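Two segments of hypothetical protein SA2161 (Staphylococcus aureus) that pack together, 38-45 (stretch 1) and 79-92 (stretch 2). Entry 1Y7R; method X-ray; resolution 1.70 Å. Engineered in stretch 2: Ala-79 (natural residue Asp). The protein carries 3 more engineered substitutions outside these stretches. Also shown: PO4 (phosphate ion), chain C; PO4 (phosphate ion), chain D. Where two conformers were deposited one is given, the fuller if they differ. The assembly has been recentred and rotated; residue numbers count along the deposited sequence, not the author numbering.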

# COMPACT_ATOMS: atom_id res chain seq x y z
N ALA A 38 -11.12 -1.82 2.99
CA ALA A 38 -10.24 -0.64 3.13
C ALA A 38 -10.35 -0.16 4.57
O ALA A 38 -11.42 -0.30 5.19
CB ALA A 38 -10.69 0.44 2.18
N LEU A 39 -9.28 0.43 5.10
CA LEU A 39 -9.38 1.04 6.43
C LEU A 39 -10.35 2.24 6.44
O LEU A 39 -11.03 2.50 7.44
CB LEU A 39 -8.02 1.51 6.90
CG LEU A 39 -7.05 0.40 7.24
CD1 LEU A 39 -5.67 1.01 7.54
CD2 LEU A 39 -7.57 -0.47 8.39
N PHE A 40 -10.38 2.96 5.32
CA PHE A 40 -11.17 4.18 5.23
C PHE A 40 -11.54 4.42 3.77
O PHE A 40 -10.72 4.21 2.87
CB PHE A 40 -10.33 5.35 5.76
CG PHE A 40 -10.96 6.70 5.60
CD1 PHE A 40 -11.90 7.16 6.53
CD2 PHE A 40 -10.59 7.53 4.52
CE1 PHE A 40 -12.48 8.44 6.40
CE2 PHE A 40 -11.17 8.82 4.39
CZ PHE A 40 -12.12 9.26 5.35
N THR A 41 -12.78 4.86 3.55
CA THR A 41 -13.27 5.17 2.20
C THR A 41 -14.06 6.45 2.27
O THR A 41 -14.93 6.58 3.13
CB THR A 41 -14.20 4.06 1.64
OG1 THR A 41 -13.51 2.79 1.65
CG2 THR A 41 -14.59 4.35 0.20
N VAL A 42 -13.77 7.39 1.37
CA VAL A 42 -14.59 8.62 1.25
C VAL A 42 -15.21 8.64 -0.13
O VAL A 42 -14.57 8.30 -1.12
CB VAL A 42 -13.72 9.97 1.31
CG1 VAL A 42 -12.48 9.98 0.41
CG2 VAL A 42 -14.61 11.25 1.11
N THR A 43 -16.48 9.02 -0.19
CA THR A 43 -17.23 9.12 -1.44
C THR A 43 -17.96 10.46 -1.49
O THR A 43 -18.41 10.98 -0.45
CB THR A 43 -18.24 7.95 -1.63
OG1 THR A 43 -18.90 7.67 -0.38
CG2 THR A 43 -17.49 6.66 -2.15
N LEU A 44 -18.01 11.03 -2.69
CA LEU A 44 -18.66 12.31 -2.96
C LEU A 44 -19.79 12.08 -3.93
O LEU A 44 -19.62 11.43 -4.97
CB LEU A 44 -17.68 13.28 -3.60
CG LEU A 44 -16.38 13.55 -2.84
CD1 LEU A 44 -15.56 14.52 -3.67
CD2 LEU A 44 -16.57 14.12 -1.47
N TYR A 45 -20.94 12.67 -3.62
CA TYR A 45 -22.12 12.51 -4.46
C TYR A 45 -22.67 13.89 -4.86
O TYR A 45 -22.75 14.81 -4.02
CB TYR A 45 -23.22 11.75 -3.73
CG TYR A 45 -22.94 10.30 -3.46
CD1 TYR A 45 -23.28 9.32 -4.39
CD2 TYR A 45 -22.38 9.89 -2.25
CE1 TYR A 45 -23.05 7.98 -4.15
CE2 TYR A 45 -22.15 8.53 -1.99
CZ TYR A 45 -22.50 7.58 -2.95
OH TYR A 45 -22.25 6.23 -2.70
N ALA A 79 -11.35 20.92 -7.75
CA ALA A 79 -11.22 20.74 -6.29
C ALA A 79 -11.76 19.46 -5.70
O ALA A 79 -11.58 19.24 -4.50
CB ALA A 79 -11.79 21.88 -5.52
N TYR A 80 -12.41 18.61 -6.50
CA TYR A 80 -12.96 17.40 -5.87
C TYR A 80 -11.89 16.39 -5.44
O TYR A 80 -12.05 15.74 -4.40
CB TYR A 80 -14.05 16.77 -6.74
CG TYR A 80 -15.28 17.65 -6.75
CD1 TYR A 80 -15.96 17.94 -5.56
CD2 TYR A 80 -15.70 18.25 -7.91
CE1 TYR A 80 -17.08 18.77 -5.55
CE2 TYR A 80 -16.82 19.08 -7.93
CZ TYR A 80 -17.50 19.33 -6.74
OH TYR A 80 -18.60 20.17 -6.74
N GLY A 81 -10.80 16.29 -6.21
CA GLY A 81 -9.65 15.45 -5.79
C GLY A 81 -9.12 15.99 -4.46
O GLY A 81 -8.78 15.23 -3.53
N SER A 82 -9.06 17.32 -4.33
CA SER A 82 -8.56 17.93 -3.11
C SER A 82 -9.51 17.65 -1.96
O SER A 82 -9.06 17.36 -0.86
CB SER A 82 -8.38 19.45 -3.26
OG SER A 82 -7.09 19.75 -3.80
N LEU A 83 -10.81 17.70 -2.23
CA LEU A 83 -11.80 17.38 -1.19
C LEU A 83 -11.63 15.94 -0.64
O LEU A 83 -11.58 15.72 0.59
CB LEU A 83 -13.22 17.64 -1.73
CG LEU A 83 -14.32 17.50 -0.65
CD1 LEU A 83 -14.12 18.42 0.55
CD2 LEU A 83 -15.63 17.82 -1.29
N ILE A 84 -11.49 14.99 -1.55
CA ILE A 84 -11.18 13.59 -1.21
C ILE A 84 -9.92 13.51 -0.33
O ILE A 84 -9.92 12.91 0.76
CB ILE A 84 -11.06 12.76 -2.49
CG1 ILE A 84 -12.47 12.56 -3.07
CG2 ILE A 84 -10.38 11.41 -2.21
CD1 ILE A 84 -12.50 12.18 -4.55
N MSE A 85 -8.86 14.17 -0.78
CA MSE A 85 -7.58 14.11 -0.05
C MSE A 85 -7.70 14.76 1.32
O MSE A 85 -7.11 14.25 2.26
CB MSE A 85 -6.47 14.77 -0.86
CG MSE A 85 -5.94 13.97 -2.03
SE MSE A 85 -5.19 12.21 -1.43
CE MSE A 85 -3.62 12.89 -0.46
N GLU A 86 -8.46 15.85 1.46
CA GLU A 86 -8.64 16.47 2.77
C GLU A 86 -9.26 15.46 3.74
O GLU A 86 -8.84 15.34 4.90
CB GLU A 86 -9.52 17.73 2.67
CG GLU A 86 -8.81 18.92 2.01
CD GLU A 86 -7.79 19.61 2.96
OE1 GLU A 86 -7.39 18.98 3.98
OE2 GLU A 86 -7.41 20.78 2.71
N HIS A 87 -10.26 14.72 3.29
CA HIS A 87 -10.88 13.71 4.18
C HIS A 87 -9.96 12.53 4.48
O HIS A 87 -9.85 12.07 5.64
CB HIS A 87 -12.24 13.31 3.61
CG HIS A 87 -13.27 14.38 3.78
ND1 HIS A 87 -14.07 14.46 4.90
CD2 HIS A 87 -13.57 15.46 3.02
CE1 HIS A 87 -14.86 15.52 4.79
NE2 HIS A 87 -14.58 16.14 3.66
N ILE A 88 -9.20 12.10 3.47
CA ILE A 88 -8.20 11.05 3.68
C ILE A 88 -7.12 11.51 4.68
O ILE A 88 -6.75 10.75 5.59
CB ILE A 88 -7.58 10.61 2.33
CG1 ILE A 88 -8.60 9.80 1.55
CG2 ILE A 88 -6.29 9.82 2.53
CD1 ILE A 88 -8.10 9.43 0.19
N MSE A 89 -6.65 12.74 4.52
CA MSE A 89 -5.58 13.25 5.40
C MSE A 89 -6.06 13.44 6.83
O MSE A 89 -5.28 13.26 7.79
CB MSE A 89 -4.96 14.54 4.85
CG MSE A 89 -4.15 14.36 3.56
SE MSE A 89 -2.85 12.85 3.61
CE MSE A 89 -3.91 11.48 3.00
N LYS A 90 -7.33 13.81 6.98
CA LYS A 90 -8.01 13.78 8.29
C LYS A 90 -8.05 12.39 8.97
O LYS A 90 -7.74 12.28 10.17
CB LYS A 90 -9.40 14.41 8.16
CG LYS A 90 -10.15 14.47 9.47
CD LYS A 90 -11.38 15.36 9.35
CE LYS A 90 -11.11 16.68 10.05
NZ LYS A 90 -9.65 17.03 9.99
N TYR A 91 -8.41 11.36 8.22
CA TYR A 91 -8.39 9.98 8.72
C TYR A 91 -6.97 9.60 9.17
O TYR A 91 -6.76 9.12 10.28
CB TYR A 91 -8.92 9.00 7.67
CG TYR A 91 -8.60 7.60 8.10
CD1 TYR A 91 -7.49 6.94 7.59
CD2 TYR A 91 -9.32 7.00 9.12
CE1 TYR A 91 -7.14 5.67 8.04
CE2 TYR A 91 -8.99 5.72 9.56
CZ TYR A 91 -7.89 5.08 9.03
OH TYR A 91 -7.55 3.81 9.46
N ILE A 92 -5.99 9.84 8.30
CA ILE A 92 -4.62 9.40 8.61
C ILE A 92 -4.05 10.17 9.82
O ILE A 92 -3.42 9.57 10.69
CB ILE A 92 -3.71 9.51 7.38
CG1 ILE A 92 -4.21 8.54 6.28
CG2 ILE A 92 -2.25 9.17 7.78
CD1 ILE A 92 -3.49 8.71 4.92
P PO4 C . -7.85 19.74 -7.52
O1 PO4 C . -6.81 18.77 -8.05
O2 PO4 C . -7.28 20.62 -6.43
O3 PO4 C . -8.96 18.88 -6.96
O4 PO4 C . -8.48 20.60 -8.60
P PO4 D . -8.80 16.42 -9.59
O1 PO4 D . -7.39 16.72 -9.12
O2 PO4 D . -9.77 17.40 -8.97
O3 PO4 D . -9.17 15.04 -9.08
O4 PO4 D . -8.92 16.55 -11.09

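This is an apolar helix-on-strand contact, held by shape and buried carbon with no hydrogen bond crossing between the two stretches. The strand, residues 40-45, and the helix, residues 80-92, run nearly antiparallel at 152°, and their axes approach to 8.7 Å, close enough for one layer of side chains to fill the gap. Beyond its first turn the helix bonds its own NH groups, for example Ile-88 N to Ile-84 O at 2.9 Å, and none of its main chain bonds to the strand.

The first rule is alternation. Along the strand, Phe-40, Val-42 and Leu-44 point toward the helix, whereas Thr-41 and Thr-43 point away and make no contact with it. The helix answers with the periodicity of its turns: Tyr-80, Leu-83, His-87 and Tyr-91 point toward the strand, with Ile-84 and Ile-88 set sideways yet still in reach. Because the directions oppose, Leu-44 meets the beginning of the helix and Phe-40 its later turns.

Leu-44 packs against the beginning of the helix. Leu-44 CD1 lies 3.7 Å from Ile-84 CG1 and 3.9 Å from Tyr-80 CD1, and Leu-44 CD2 is 3.8 Å from Leu-83 CD2, with Leu-44 CD1 only slightly farther from that methyl. At the middle, Val-42 CA and Ile-84 CA come within 6.5 Å of each other. Val-42 CG1 packs 3.6 Å from Ile-84 CG2 and 4.0 Å from Ile-88 CG1, and Val-42 CG2 meets His-87 CB at 4.0 Å. Histidine thus offers aliphatic carbon here, while its ND1 is hydrogen-bonded elsewhere in the structure.

Phe-40 and Tyr-91 form the aromatic end. Their planes are near parallel, at 12°, but slid apart, with centroids 4.8 Å from each other and little overlap. The offset places a CB over each ring: Phe-40 CB sits 3.6 Å from the Tyr-91 ring centroid, and Tyr-91 CB sits 3.6 Å from that of Phe-40. These reciprocal CH-pi contacts tie the pair together, and both side chains adopt chi1 t. Phe-40 also reaches back along the helix, its CE2 4.0 Å from Ile-88 CG1. Leu-39, just before the strand, adds a contact at the margin of the packing, its CB 3.5 Å from Tyr-91 OH.

Polar chemistry gathers instead at the helix start, where phosphate ions, probably from the crystallisation liquor, accept hydrogen bonds from Gly-81 N (to chain D O2, 3.1 Å) and Ser-82 OG (to chain C O2, 2.8 Å). The engineered Ala-79, at the N-cap position, does not touch the strand.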